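Local coordinates for sugar kinase (Agrobacterium tumefaciens, PDB 2RBC), which probably phosphorylates a sugar with ATP, as a putative ribokinase-like member of the pfkB family of carbohydrate kinases, at residues 325-328 and 329-333. Sequence-based numbering, arbitrary orientation.
Sequences AMRQ and WLERE. With SO4 (sulfate ion), chain B.
M326 and L330, one turn apart on the last helix (319-330) of this pfkB-family, ribokinase-like kinase, lie side by side and point the same way, M326 CG 3.7 Å from L330 CD1. The long, unbranched selenomethionine M326 and the branched leucine L330 both also touch R297 of helix 292-307, while the flat indole of W329, the buried residue here, packs on V301 of that helix and on T262 and M264. Two i to i+4 bonds run alongside, W329 N to A325 O (2.9 Å) and L330 N to M326 O (2.8 Å). Next along the chain, E331 N makes two weak bonds, to R327 O and Q328 O. On the outer side, R327 and E331 form a long salt bridge, NH1 to OE1 3.4 Å, with guanidinium and carboxylate planes 61° apart. R327 is bent at chi3 (76°), which turns its head back toward the following turn; its NH2 pairs with E324, which also takes Q328 NE2. One water bridges R327 O and E331 OE2.

The R332 guanidinium lies on one face of the W329 indole, offset toward the NE1 rim, with NH2 3.2 Å above the ring plane. That NH2 donates to W329 O at 2.9 Å, while R332 N reaches the same oxygen from the opposite face of its carbonyl plane. Long and forked, the guanidinium can serve a second acceptor too: a sulfate, probably from the crystallisation liquor, also held by Q261 and R297. R332 NH1 donates to O3 and O4, and sulfate O4, which also accepts from R332 NH2, sits 3.5 Å from W329 CZ2.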
ATOM      1  N   ALA A 325      20.933 -17.367 -22.188  1.00 17.77           N
ATOM      2  CA  ALA A 325      21.842 -16.731 -21.249  1.00 18.18           C
ATOM      3  C   ALA A 325      22.853 -17.732 -20.695  1.00 18.95           C
ATOM      4  O   ALA A 325      24.080 -17.480 -20.643  1.00 18.64           O
ATOM      5  CB  ALA A 325      21.039 -16.033 -20.110  1.00 17.19           C
HETATM    6  N   MSE A 326      22.353 -18.911 -20.352  1.00 20.98           N
HETATM    7  CA  MSE A 326      23.159 -19.930 -19.723  1.00 21.41           C
HETATM    8  C   MSE A 326      24.212 -20.453 -20.672  1.00 20.35           C
HETATM    9  O   MSE A 326      25.363 -20.636 -20.298  1.00 19.23           O
HETATM   10  CB  MSE A 326      22.270 -21.064 -19.227  1.00 20.91           C
HETATM   11  CG  MSE A 326      23.083 -22.158 -18.574  1.00 24.41           C
HETATM   12 SE   MSE A 326      21.942 -23.459 -17.715  0.80 31.16          SE
HETATM   13  CE  MSE A 326      21.031 -24.222 -19.281  1.00 26.29           C
ATOM     14  N   ARG A 327      23.815 -20.665 -21.919  1.00 20.37           N
ATOM     15  CA  ARG A 327      24.733 -21.069 -22.970  1.00 21.64           C
ATOM     16  C   ARG A 327      25.904 -20.108 -23.120  1.00 20.36           C
ATOM     17  O   ARG A 327      27.050 -20.523 -23.181  1.00 20.48           O
ATOM     18  CB  ARG A 327      23.946 -21.194 -24.271  1.00 21.41           C
ATOM     19  CG  ARG A 327      24.727 -21.704 -25.418  1.00 25.36           C
ATOM     20  CD  ARG A 327      23.993 -21.535 -26.781  1.00 26.31           C
ATOM     21  NE  ARG A 327      23.976 -20.174 -27.372  1.00 29.73           N
ATOM     22  CZ  ARG A 327      25.044 -19.489 -27.799  1.00 30.15           C
ATOM     23  NH1 ARG A 327      26.269 -19.991 -27.696  1.00 30.85           N
ATOM     24  NH2 ARG A 327      24.882 -18.272 -28.336  1.00 30.87           N
ATOM     25  N   GLN A 328      25.599 -18.813 -23.209  1.00 20.70           N
ATOM     26  CA  GLN A 328      26.625 -17.784 -23.340  1.00 21.00           C
ATOM     27  C   GLN A 328      27.525 -17.711 -22.098  1.00 21.42           C
ATOM     28  O   GLN A 328      28.738 -17.586 -22.217  1.00 21.96           O
ATOM     29  CB  GLN A 328      25.981 -16.428 -23.594  1.00 20.25           C
ATOM     30  CG  GLN A 328      25.142 -16.378 -24.847  1.00 18.86           C
ATOM     31  CD  GLN A 328      25.046 -14.990 -25.472  1.00 19.20           C
ATOM     32  OE1 GLN A 328      25.870 -14.100 -25.222  1.00 17.33           O
ATOM     33  NE2 GLN A 328      24.053 -14.818 -26.322  1.00 16.44           N
ATOM     34  N   TRP A 329      26.923 -17.827 -20.927  1.00 22.96           N
ATOM     35  CA  TRP A 329      27.641 -17.792 -19.642  1.00 23.84           C
ATOM     36  C   TRP A 329      28.584 -18.960 -19.481  1.00 25.78           C
ATOM     37  O   TRP A 329      29.749 -18.767 -19.134  1.00 25.36           O
ATOM     38  CB  TRP A 329      26.624 -17.765 -18.510  1.00 24.87           C
ATOM     39  CG  TRP A 329      27.184 -17.976 -17.166  1.00 25.64           C
ATOM     40  CD1 TRP A 329      28.136 -17.234 -16.538  1.00 28.06           C
ATOM     41  CD2 TRP A 329      26.781 -18.985 -16.239  1.00 26.54           C
ATOM     42  NE1 TRP A 329      28.377 -17.743 -15.272  1.00 27.65           N
ATOM     43  CE2 TRP A 329      27.560 -18.816 -15.068  1.00 27.07           C
ATOM     44  CE3 TRP A 329      25.840 -20.016 -16.288  1.00 26.60           C
ATOM     45  CZ2 TRP A 329      27.418 -19.642 -13.947  1.00 28.13           C
ATOM     46  CZ3 TRP A 329      25.682 -20.827 -15.173  1.00 29.02           C
ATOM     47  CH2 TRP A 329      26.466 -20.623 -14.004  1.00 28.05           C
ATOM     48  N   LEU A 330      28.111 -20.150 -19.820  1.00 28.02           N
ATOM     49  CA  LEU A 330      28.941 -21.341 -19.793  1.00 31.27           C
ATOM     50  C   LEU A 330      30.088 -21.275 -20.787  1.00 33.13           C
ATOM     51  O   LEU A 330      31.021 -22.047 -20.671  1.00 33.45           O
ATOM     52  CB  LEU A 330      28.109 -22.613 -19.989  1.00 29.75           C
ATOM     53  CG  LEU A 330      27.135 -22.892 -18.829  1.00 30.13           C
ATOM     54  CD1 LEU A 330      26.238 -24.081 -19.106  1.00 28.05           C
ATOM     55  CD2 LEU A 330      27.841 -23.063 -17.477  1.00 29.27           C
ATOM     56  N   GLU A 331      30.027 -20.359 -21.759  1.00 35.79           N
ATOM     57  CA  GLU A 331      31.169 -20.090 -22.654  1.00 37.91           C
ATOM     58  C   GLU A 331      31.933 -18.801 -22.358  1.00 39.07           C
ATOM     59  O   GLU A 331      32.709 -18.360 -23.189  1.00 39.86           O
ATOM     60  CB  GLU A 331      30.671 -19.999 -24.084  1.00 38.10           C
ATOM     61  CG  GLU A 331      30.037 -21.270 -24.574  1.00 40.18           C
ATOM     62  CD  GLU A 331      29.335 -21.103 -25.934  1.00 41.35           C
ATOM     63  OE1 GLU A 331      29.439 -19.988 -26.546  1.00 44.48           O
ATOM     64  OE2 GLU A 331      28.676 -22.105 -26.373  1.00 44.14           O
ATOM     65  N   ARG A 332      31.731 -18.195 -21.192  1.00 41.06           N
ATOM     66  CA  ARG A 332      32.418 -16.941 -20.827  1.00 42.67           C
ATOM     67  C   ARG A 332      33.925 -17.140 -20.725  1.00 44.08           C
ATOM     68  O   ARG A 332      34.392 -18.272 -20.531  1.00 44.21           O
ATOM     69  CB  ARG A 332      31.920 -16.410 -19.475  1.00 43.22           C
ATOM     70  CG  ARG A 332      32.422 -17.213 -18.247  1.00 43.93           C
ATOM     71  CD  ARG A 332      31.638 -16.844 -17.009  1.00 43.74           C
ATOM     72  NE  ARG A 332      31.949 -17.666 -15.837  1.00 45.00           N
ATOM     73  CZ  ARG A 332      31.521 -18.921 -15.628  1.00 46.91           C
ATOM     74  NH1 ARG A 332      31.865 -19.554 -14.513  1.00 46.87           N
ATOM     75  NH2 ARG A 332      30.768 -19.569 -16.517  1.00 46.61           N
ATOM     76  N   GLU A 333      34.674 -16.042 -20.822  1.00 45.10           N
ATOM     77  CA  GLU A 333      36.121 -16.085 -20.593  1.00 46.42           C
ATOM     78  C   GLU A 333      36.640 -14.815 -19.903  1.00 46.98           C
ATOM     79  O   GLU A 333      36.403 -14.604 -18.705  1.00 48.03           O
ATOM     80  CB  GLU A 333      36.851 -16.341 -21.915  1.00 46.83           C
ATOM     81  CG  GLU A 333      36.219 -15.661 -23.146  1.00 48.19           C
ATOM     82  CD  GLU A 333      37.059 -15.849 -24.405  1.00 49.34           C
ATOM     83  OE1 GLU A 333      37.633 -16.961 -24.570  1.00 53.14           O
ATOM     84  OE2 GLU A 333      37.157 -14.892 -25.220  1.00 52.85           O
TER
HETATM   85  S   SO4 B 322      30.652 -23.015 -14.085  1.00 96.58           S
HETATM   86  O1  SO4 B 322      31.608 -23.606 -15.015  1.00 97.21           O
HETATM   87  O2  SO4 B 322      29.818 -24.055 -13.503  1.00 96.75           O
HETATM   88  O3  SO4 B 322      31.342 -22.349 -12.975  1.00 96.60           O
HETATM   89  O4  SO4 B 322      29.827 -22.082 -14.850  1.00 96.77           O
HETATM   90  O   HOH W   1      27.631 -23.091 -23.850  1.00 38.11           O
HETATM   91  O   HOH W   2      26.700 -23.356 -27.435  1.00 54.60           O